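PDB 6KFQ: rhodopsin from Rubrobacter xylanophilus, which uses a bound retinal to absorb light and, as a thermophilic microbial rhodopsin, pumps protons across the membrane. Local coordinates for residues 2-5 with 6-10; 194-197 with 198-202. All coordinates share one frame; numbering follows the deposited sequence. Where two conformers were deposited one is given.

Contact 1 of 2, residues 2-5 with 6-10. With MPG ([(Z)-octadec-9-enyl] (2R)-2,3-bis(oxidanyl)propanoate), chain Q.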
ATOM      1  N   GLU A   2      16.554   5.626  13.500  1.00 39.29           N
ATOM      2  CA  GLU A   2      15.297   5.278  12.844  1.00 35.36           C
ATOM      3  C   GLU A   2      14.136   6.111  13.378  1.00 34.06           C
ATOM      4  O   GLU A   2      13.143   6.294  12.668  1.00 32.92           O
ATOM      5  CB  GLU A   2      15.009   3.774  12.990  1.00 37.28           C
ATOM      6  CG  GLU A   2      14.390   3.358  14.312  1.00 42.01           C
ATOM      7  CD  GLU A   2      15.313   2.491  15.155  1.00 48.89           C
ATOM      8  OE1 GLU A   2      14.802   1.641  15.923  1.00 52.73           O
ATOM      9  OE2 GLU A   2      16.546   2.664  15.055  1.00 49.68           O
ATOM     10  N   ALA A   3      14.260   6.657  14.595  1.00 32.96           N
ATOM     11  CA  ALA A   3      13.225   7.539  15.122  1.00 31.96           C
ATOM     12  C   ALA A   3      12.958   8.706  14.181  1.00 29.28           C
ATOM     13  O   ALA A   3      11.805   9.117  14.004  1.00 28.02           O
ATOM     14  CB  ALA A   3      13.622   8.062  16.505  1.00 36.17           C
ATOM     15  N   LEU A   4      14.012   9.260  13.580  1.00 27.17           N
ATOM     16  CA  LEU A   4      13.826  10.373  12.658  1.00 28.85           C
ATOM     17  C   LEU A   4      12.922   9.978  11.503  1.00 27.49           C
ATOM     18  O   LEU A   4      11.963  10.687  11.180  1.00 29.18           O
ATOM     19  CB  LEU A   4      15.173  10.858  12.133  1.00 26.42           C
ATOM     20  CG  LEU A   4      15.057  11.845  10.971  1.00 26.70           C
ATOM     21  CD1 LEU A   4      14.183  13.067  11.327  1.00 27.77           C
ATOM     22  CD2 LEU A   4      16.438  12.281  10.547  1.00 30.95           C
ATOM     23  N   TRP A   5      13.212   8.842  10.857  1.00 23.33           N
ATOM     24  CA  TRP A   5      12.408   8.447   9.702  1.00 22.03           C
ATOM     25  C   TRP A   5      10.976   8.123  10.097  1.00 22.59           C
ATOM     26  O   TRP A   5      10.053   8.338   9.302  1.00 25.10           O
ATOM     27  CB  TRP A   5      13.059   7.257   8.993  1.00 21.85           C
ATOM     28  CG  TRP A   5      14.549   7.403   8.860  1.00 25.80           C
ATOM     29  CD1 TRP A   5      15.503   6.497   9.239  1.00 27.95           C
ATOM     30  CD2 TRP A   5      15.258   8.524   8.316  1.00 29.85           C
ATOM     31  NE1 TRP A   5      16.754   6.985   8.960  1.00 29.56           N
ATOM     32  CE2 TRP A   5      16.634   8.228   8.399  1.00 31.97           C
ATOM     33  CE3 TRP A   5      14.865   9.751   7.774  1.00 32.17           C
ATOM     34  CZ2 TRP A   5      17.614   9.113   7.962  1.00 33.66           C
ATOM     35  CZ3 TRP A   5      15.845  10.628   7.336  1.00 34.84           C
ATOM     36  CH2 TRP A   5      17.199  10.306   7.437  1.00 34.65           C
ATOM     37  N   LEU A   6      10.760   7.612  11.309  1.00 23.05           N
ATOM     38  CA  LEU A   6       9.395   7.326  11.742  1.00 25.05           C
ATOM     39  C   LEU A   6       8.607   8.613  11.974  1.00 27.45           C
ATOM     40  O   LEU A   6       7.403   8.673  11.698  1.00 27.49           O
ATOM     41  CB  LEU A   6       9.420   6.467  13.007  1.00 26.74           C
ATOM     42  CG  LEU A   6      10.035   5.071  12.811  1.00 24.63           C
ATOM     43  CD1 LEU A   6      10.275   4.397  14.162  1.00 27.13           C
ATOM     44  CD2 LEU A   6       9.147   4.198  11.914  1.00 24.82           C
ATOM     45  N   TRP A   7       9.262   9.654  12.482  1.00 27.92           N
ATOM     46  CA  TRP A   7       8.551  10.918  12.687  1.00 29.30           C
ATOM     47  C   TRP A   7       8.242  11.600  11.362  1.00 31.04           C
ATOM     48  O   TRP A   7       7.162  12.179  11.188  1.00 32.04           O
ATOM     49  CB  TRP A   7       9.366  11.845  13.588  1.00 29.45           C
ATOM     50  CG  TRP A   7       9.170  11.568  15.037  1.00 33.17           C
ATOM     51  CD1 TRP A   7      10.116  11.135  15.925  1.00 34.61           C
ATOM     52  CD2 TRP A   7       7.951  11.703  15.783  1.00 30.68           C
ATOM     53  NE1 TRP A   7       9.560  10.991  17.172  1.00 35.31           N
ATOM     54  CE2 TRP A   7       8.235  11.332  17.115  1.00 32.82           C
ATOM     55  CE3 TRP A   7       6.650  12.087  15.452  1.00 31.07           C
ATOM     56  CZ2 TRP A   7       7.269  11.347  18.118  1.00 35.64           C
ATOM     57  CZ3 TRP A   7       5.689  12.102  16.449  1.00 37.31           C
ATOM     58  CH2 TRP A   7       6.004  11.738  17.771  1.00 33.86           C
ATOM     59  N   ILE A   8       9.180  11.542  10.414  1.00 29.16           N
ATOM     60  CA  ILE A   8       8.912  12.058   9.078  1.00 30.71           C
ATOM     61  C   ILE A   8       7.765  11.289   8.439  1.00 31.21           C
ATOM     62  O   ILE A   8       6.872  11.879   7.821  1.00 31.33           O
ATOM     63  CB  ILE A   8      10.183  11.987   8.213  1.00 27.27           C
ATOM     64  CG1 ILE A   8      11.219  13.015   8.674  1.00 26.69           C
ATOM     65  CG2 ILE A   8       9.832  12.182   6.726  1.00 25.07           C
ATOM     66  CD1 ILE A   8      12.581  12.769   8.044  1.00 28.76           C
ATOM     67  N   GLY A   9       7.774   9.962   8.569  1.00 29.18           N
ATOM     68  CA  GLY A   9       6.661   9.180   8.059  1.00 27.46           C
ATOM     69  C   GLY A   9       5.333   9.620   8.643  1.00 28.25           C
ATOM     70  O   GLY A   9       4.346   9.792   7.921  1.00 29.71           O
ATOM     71  N   PHE A  10       5.297   9.828   9.959  1.00 26.47           N
ATOM     72  CA  PHE A  10       4.074  10.296  10.603  1.00 28.35           C
ATOM     73  C   PHE A  10       3.606  11.621  10.015  1.00 31.37           C
ATOM     74  O   PHE A  10       2.454  11.753   9.585  1.00 33.44           O
ATOM     75  CB  PHE A  10       4.293  10.450  12.108  1.00 29.15           C
ATOM     76  CG  PHE A  10       3.158  11.152  12.798  1.00 33.61           C
ATOM     77  CD1 PHE A  10       1.897  10.569  12.842  1.00 34.78           C
ATOM     78  CD2 PHE A  10       3.340  12.394  13.378  1.00 34.69           C
ATOM     79  CE1 PHE A  10       0.844  11.213  13.473  1.00 39.77           C
ATOM     80  CE2 PHE A  10       2.290  13.044  14.012  1.00 37.82           C
ATOM     81  CZ  PHE A  10       1.041  12.457  14.053  1.00 40.09           C
TER
HETATM   82  C7  MPG Q 316      22.287   5.368  13.697  1.00 70.42           C
HETATM   83  C8  MPG Q 316      22.680   4.962  12.309  1.00 70.95           C
HETATM   84  C9  MPG Q 316      22.486   6.035  11.280  1.00 70.49           C
HETATM   85  C10 MPG Q 316      21.782   5.914  10.180  1.00 68.34           C
HETATM   86  C11 MPG Q 316      21.638   6.925   9.083  1.00 65.84           C
HETATM   87  C12 MPG Q 316      20.727   6.475   7.977  1.00 61.53           C
HETATM   88  C13 MPG Q 316      20.648   7.437   6.804  1.00 59.71           C
HETATM   89  C14 MPG Q 316      19.719   6.995   5.698  1.00 57.51           C
HETATM   90  C15 MPG Q 316      19.707   7.902   4.485  1.00 54.90           C
HETATM   91  C16 MPG Q 316      19.173   9.290   4.732  1.00 55.87           C
HETATM   92  C17 MPG Q 316      19.138  10.172   3.508  1.00 54.80           C
HETATM   93  C18 MPG Q 316      18.442  11.495   3.710  1.00 51.97           C

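Contact 2 of 2, residues 194-197 with 198-202. With MPG ([(Z)-octadec-9-enyl] (2R)-2,3-bis(oxidanyl)propanoate), chain Q; MPG ([(Z)-octadec-9-enyl] (2R)-2,3-bis(oxidanyl)propanoate), chain G.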
ATOM      1  N   LEU A 194      19.059  -1.327  10.413  1.00 33.69           N
ATOM      2  CA  LEU A 194      17.641  -1.079  10.667  1.00 34.55           C
ATOM      3  C   LEU A 194      17.267   0.369  10.353  1.00 30.98           C
ATOM      4  O   LEU A 194      16.170   0.645   9.854  1.00 29.13           O
ATOM      5  CB  LEU A 194      17.310  -1.417  12.122  1.00 39.41           C
ATOM      6  CG  LEU A 194      15.901  -1.066  12.600  1.00 43.75           C
ATOM      7  CD1 LEU A 194      14.851  -1.845  11.818  1.00 45.01           C
ATOM      8  CD2 LEU A 194      15.756  -1.304  14.093  1.00 47.51           C
ATOM      9  N   SER A 195      18.158   1.312  10.648  1.00 28.09           N
ATOM     10  CA  SER A 195      17.862   2.705  10.319  1.00 27.82           C
ATOM     11  C   SER A 195      17.678   2.892   8.818  1.00 24.57           C
ATOM     12  O   SER A 195      16.754   3.589   8.382  1.00 23.87           O
ATOM     13  CB  SER A 195      18.967   3.620  10.840  1.00 33.68           C
ATOM     14  OG  SER A 195      18.814   4.910  10.274  1.00 40.42           O
ATOM     15  N   VAL A 196      18.538   2.272   8.007  1.00 25.37           N
ATOM     16  CA  VAL A 196      18.395   2.367   6.556  1.00 24.24           C
ATOM     17  C   VAL A 196      17.101   1.703   6.103  1.00 25.61           C
ATOM     18  O   VAL A 196      16.359   2.244   5.272  1.00 24.61           O
ATOM     19  CB  VAL A 196      19.620   1.754   5.856  1.00 27.14           C
ATOM     20  CG1 VAL A 196      19.384   1.656   4.354  1.00 30.27           C
ATOM     21  CG2 VAL A 196      20.861   2.572   6.149  1.00 31.37           C
ATOM     22  N   GLU A 197      16.821   0.506   6.631  1.00 27.15           N
ATOM     23  CA  GLU A 197      15.577  -0.185   6.299  1.00 25.77           C
ATOM     24  C   GLU A 197      14.358   0.691   6.576  1.00 24.54           C
ATOM     25  O   GLU A 197      13.431   0.770   5.758  1.00 24.26           O
ATOM     26  CB  GLU A 197      15.475  -1.486   7.092  1.00 25.47           C
ATOM     27  CG  GLU A 197      14.143  -2.189   6.935  1.00 27.89           C
ATOM     28  CD  GLU A 197      13.959  -3.325   7.920  1.00 32.25           C
ATOM     29  OE1 GLU A 197      12.818  -3.813   8.027  1.00 33.55           O
ATOM     30  OE2 GLU A 197      14.938  -3.714   8.598  1.00 34.48           O
ATOM     31  N   VAL A 198      14.329   1.333   7.744  1.00 23.17           N
ATOM     32  CA  VAL A 198      13.169   2.143   8.100  1.00 22.60           C
ATOM     33  C   VAL A 198      13.049   3.341   7.166  1.00 20.96           C
ATOM     34  O   VAL A 198      11.949   3.704   6.735  1.00 20.93           O
ATOM     35  CB  VAL A 198      13.253   2.561   9.579  1.00 22.93           C
ATOM     36  CG1 VAL A 198      12.224   3.635   9.907  1.00 22.30           C
ATOM     37  CG2 VAL A 198      13.030   1.332  10.465  1.00 24.77           C
ATOM     38  N   PHE A 199      14.179   3.974   6.841  1.00 22.36           N
ATOM     39  CA  PHE A 199      14.180   5.058   5.860  1.00 22.30           C
ATOM     40  C   PHE A 199      13.584   4.602   4.534  1.00 22.50           C
ATOM     41  O   PHE A 199      12.735   5.285   3.950  1.00 21.31           O
ATOM     42  CB  PHE A 199      15.611   5.563   5.650  1.00 24.26           C
ATOM     43  CG  PHE A 199      15.742   6.548   4.519  1.00 26.58           C
ATOM     44  CD1 PHE A 199      15.316   7.854   4.675  1.00 29.08           C
ATOM     45  CD2 PHE A 199      16.282   6.160   3.299  1.00 28.08           C
ATOM     46  CE1 PHE A 199      15.425   8.767   3.634  1.00 28.98           C
ATOM     47  CE2 PHE A 199      16.400   7.069   2.257  1.00 26.01           C
ATOM     48  CZ  PHE A 199      15.969   8.381   2.433  1.00 24.45           C
ATOM     49  N   LEU A 200      14.027   3.450   4.037  1.00 21.47           N
ATOM     50  CA  LEU A 200      13.570   2.994   2.732  1.00 21.45           C
ATOM     51  C   LEU A 200      12.065   2.764   2.727  1.00 23.40           C
ATOM     52  O   LEU A 200      11.365   3.208   1.809  1.00 23.42           O
ATOM     53  CB  LEU A 200      14.326   1.725   2.333  1.00 20.59           C
ATOM     54  CG  LEU A 200      15.794   2.021   2.017  1.00 25.25           C
ATOM     55  CD1 LEU A 200      16.584   0.738   1.804  1.00 24.85           C
ATOM     56  CD2 LEU A 200      15.905   2.941   0.791  1.00 26.70           C
ATOM     57  N   PHE A 201      11.549   2.052   3.738  1.00 22.45           N
ATOM     58  CA  PHE A 201      10.104   1.844   3.805  1.00 22.97           C
ATOM     59  C   PHE A 201       9.367   3.173   3.937  1.00 20.45           C
ATOM     60  O   PHE A 201       8.254   3.318   3.414  1.00 19.85           O
ATOM     61  CB  PHE A 201       9.727   0.934   4.984  1.00 21.03           C
ATOM     62  CG  PHE A 201       9.946  -0.535   4.743  1.00 20.94           C
ATOM     63  CD1 PHE A 201       9.550  -1.143   3.548  1.00 21.43           C
ATOM     64  CD2 PHE A 201      10.519  -1.324   5.727  1.00 23.93           C
ATOM     65  CE1 PHE A 201       9.737  -2.504   3.351  1.00 22.18           C
ATOM     66  CE2 PHE A 201      10.721  -2.686   5.534  1.00 22.09           C
ATOM     67  CZ  PHE A 201      10.331  -3.277   4.340  1.00 22.64           C
ATOM     68  N   MET A 202       9.963   4.148   4.631  1.00 21.57           N
ATOM     69  CA  MET A 202       9.308   5.445   4.765  0.60 19.48           C
ATOM     70  C   MET A 202       9.174   6.136   3.416  1.00 21.90           C
ATOM     71  O   MET A 202       8.112   6.687   3.100  1.00 21.98           O
ATOM     72  CB  MET A 202      10.071   6.331   5.759  0.60 20.80           C
ATOM     73  CG  MET A 202       9.490   7.743   5.906  0.60 21.46           C
ATOM     74  SD  MET A 202      10.201   8.903   4.717  0.60 21.84           S
ATOM     75  CE  MET A 202      11.896   8.989   5.279  0.60 20.68           C
TER
HETATM   76  C7  MPG Q 316      22.287   5.368  13.697  1.00 70.42           C
HETATM   77  C8  MPG Q 316      22.680   4.962  12.309  1.00 70.95           C
HETATM   78  C9  MPG Q 316      22.486   6.035  11.280  1.00 70.49           C
HETATM   79  C10 MPG Q 316      21.782   5.914  10.180  1.00 68.34           C
HETATM   80  C11 MPG Q 316      21.638   6.925   9.083  1.00 65.84           C
HETATM   81  C12 MPG Q 316      20.727   6.475   7.977  1.00 61.53           C
HETATM   82  C13 MPG Q 316      20.648   7.437   6.804  1.00 59.71           C
HETATM   83  C14 MPG Q 316      19.719   6.995   5.698  1.00 57.51           C
HETATM   84  C15 MPG Q 316      19.707   7.902   4.485  1.00 54.90           C
HETATM   85  C16 MPG Q 316      19.173   9.290   4.732  1.00 55.87           C
HETATM   86  C17 MPG Q 316      19.138  10.172   3.508  1.00 54.80           C
HETATM   87  C18 MPG Q 316      18.442  11.495   3.710  1.00 51.97           C
HETATM   88  C2  MPG G 306      21.349   5.296   2.748  1.00 75.79           C
HETATM   89  C3  MPG G 306      21.091   5.719   1.323  1.00 72.56           C
HETATM   90  C4  MPG G 306      19.720   5.367   0.798  1.00 69.47           C
HETATM   91  C5  MPG G 306      19.548   5.731  -0.656  1.00 67.21           C
HETATM   92  C6  MPG G 306      18.141   6.078  -1.087  1.00 66.35           C
HETATM   93  C7  MPG G 306      17.383   4.950  -1.773  1.00 64.53           C
HETATM   94  C8  MPG G 306      16.185   5.411  -2.550  1.00 64.33           C
HETATM   95  C9  MPG G 306      15.234   6.242  -1.746  1.00 63.93           C
HETATM   96  O1  MPG G 306      22.930   5.288   4.579  1.00 84.15           O
HETATM   97  C1  MPG G 306      22.641   5.854   3.279  1.00 79.71           C
HETATM   98  CXD MPG G 306      24.281   5.011   6.510  1.00 85.78           C
HETATM   99  O2  MPG G 306      25.377   5.596   7.195  1.00 86.64           O
HETATM  100  C21 MPG G 306      24.521   3.533   6.248  1.00 85.40           C
HETATM  101  O3  MPG G 306      24.721   2.870   7.488  1.00 85.17           O
HETATM  102  O4  MPG G 306      24.640   6.721   4.877  1.00 86.45           O
HETATM  103  CX3 MPG G 306      23.983   5.776   5.228  1.00 85.65           C

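Contact 1 of 2, residues 2-5 with 6-10
I8 overlaps both L4 and W5 on the turn before it. Its CD1 lies 3.7 Å from CD1 of L4 and 3.8 Å from CE3 of W5, at the six-membered end of the indole. I8 turns CG1 beside its own backbone N (chi1 -71°) and runs extended beyond it (chi2 168°), which carries the methyl back toward residues 2-5; L4 and I8 meet at a slant, whereas I8 runs alongside the indole in the same direction. L4 also packs on the indole itself, with CG 3.8 Å above one face and shifted toward the rim. At the far end of the ring, CH2 of W5 lies 3.5 Å from C16 of the oleyl lipid MPG (chain Q). The indole NE1 is hydrogen-bonded to S195 OG, and F199 meets the ring edge-to-face, so lipid, L4, I8 and helix 194-218 together fix its position. Two other side chains lie against carbonyls: W7 CD1 is 3.3 Å from A3 O, and CG of L6 sits 3.3 Å from E2 O. Under them the backbone makes i to i+4 bonds from L6, W7, I8 and G9 to E2, A3, L4 and W5. The straightest is I8 N to L4 O, 3.0 Å long with 169° at the hydrogen. E2 leads its carboxylate away to Y68 OH, close to E66, whose nearness may raise the pKa of one of the two acids. The carbonyls of E2 to W5 and the amides of L6 to G9 are thus paired within the helix; L4 and I8 on the outer side are consistent with a membrane-embedded helix, while W5 is wedged between lipid and helix 194-218, its one polar indole atom paired there.

Contact 2 of 2, residues 194-197 with 198-202
F201 N bonds E197 O at 3.0 Å with an almost straight 175° at the hydrogen, and L200 N reaches V196 O at 2.9 Å; V198 and F199 bond L194 and S195 in the same i to i+4 pattern. The E197 side chain, extended with CG opposite the backbone N (chi1 173°), bonds T186 through OE2 and brings OE1 to the edge of the F201 ring, 3.4 Å from CE2, with carboxylate and ring planes 69° apart. Apolar branches pack outside this: L194 CD1 sits 3.9 Å from V198 CG2, and V196 CG1 runs alongside L200 CD1. The F199 ring has C16 of one MPG (chain Q) 3.9 Å above its centre, while C6 of another (chain G) meets its edge in plane. Shortening F199 to an alanine is likely to open a gap beside both lipid chains, leaving them without the ring they pack on. S195 OG and L200 CD2 also touch lipid. V198 faces W5 and L6 of helix 2-23, E197 and L200 lie on V181 of helix 158-184, and F201 packs on R71 and edge-to-face with W75 of helix 70-90.

In the fold
Contact 1 lies at the N-terminal end of helix 2-23, the first transmembrane helix, and contact 2 opens helix 194-218, the retinal protein's seventh long helix; contact 1 comes first, contact 2 almost 190 residues later. Their centres are nevertheless only 9 Å apart, on the same side of the chain's centre, because the bundle brings its first and last membrane-spanning helices together. Beyond their aromatic and polar meeting, L194 CD2 lies 3.6 Å from E2 OE1. One lipid, MPG of chain Q, touches both contacts. The two helix starts thus close the seven-helix ring at one membrane end and present a joint lipid-binding surface.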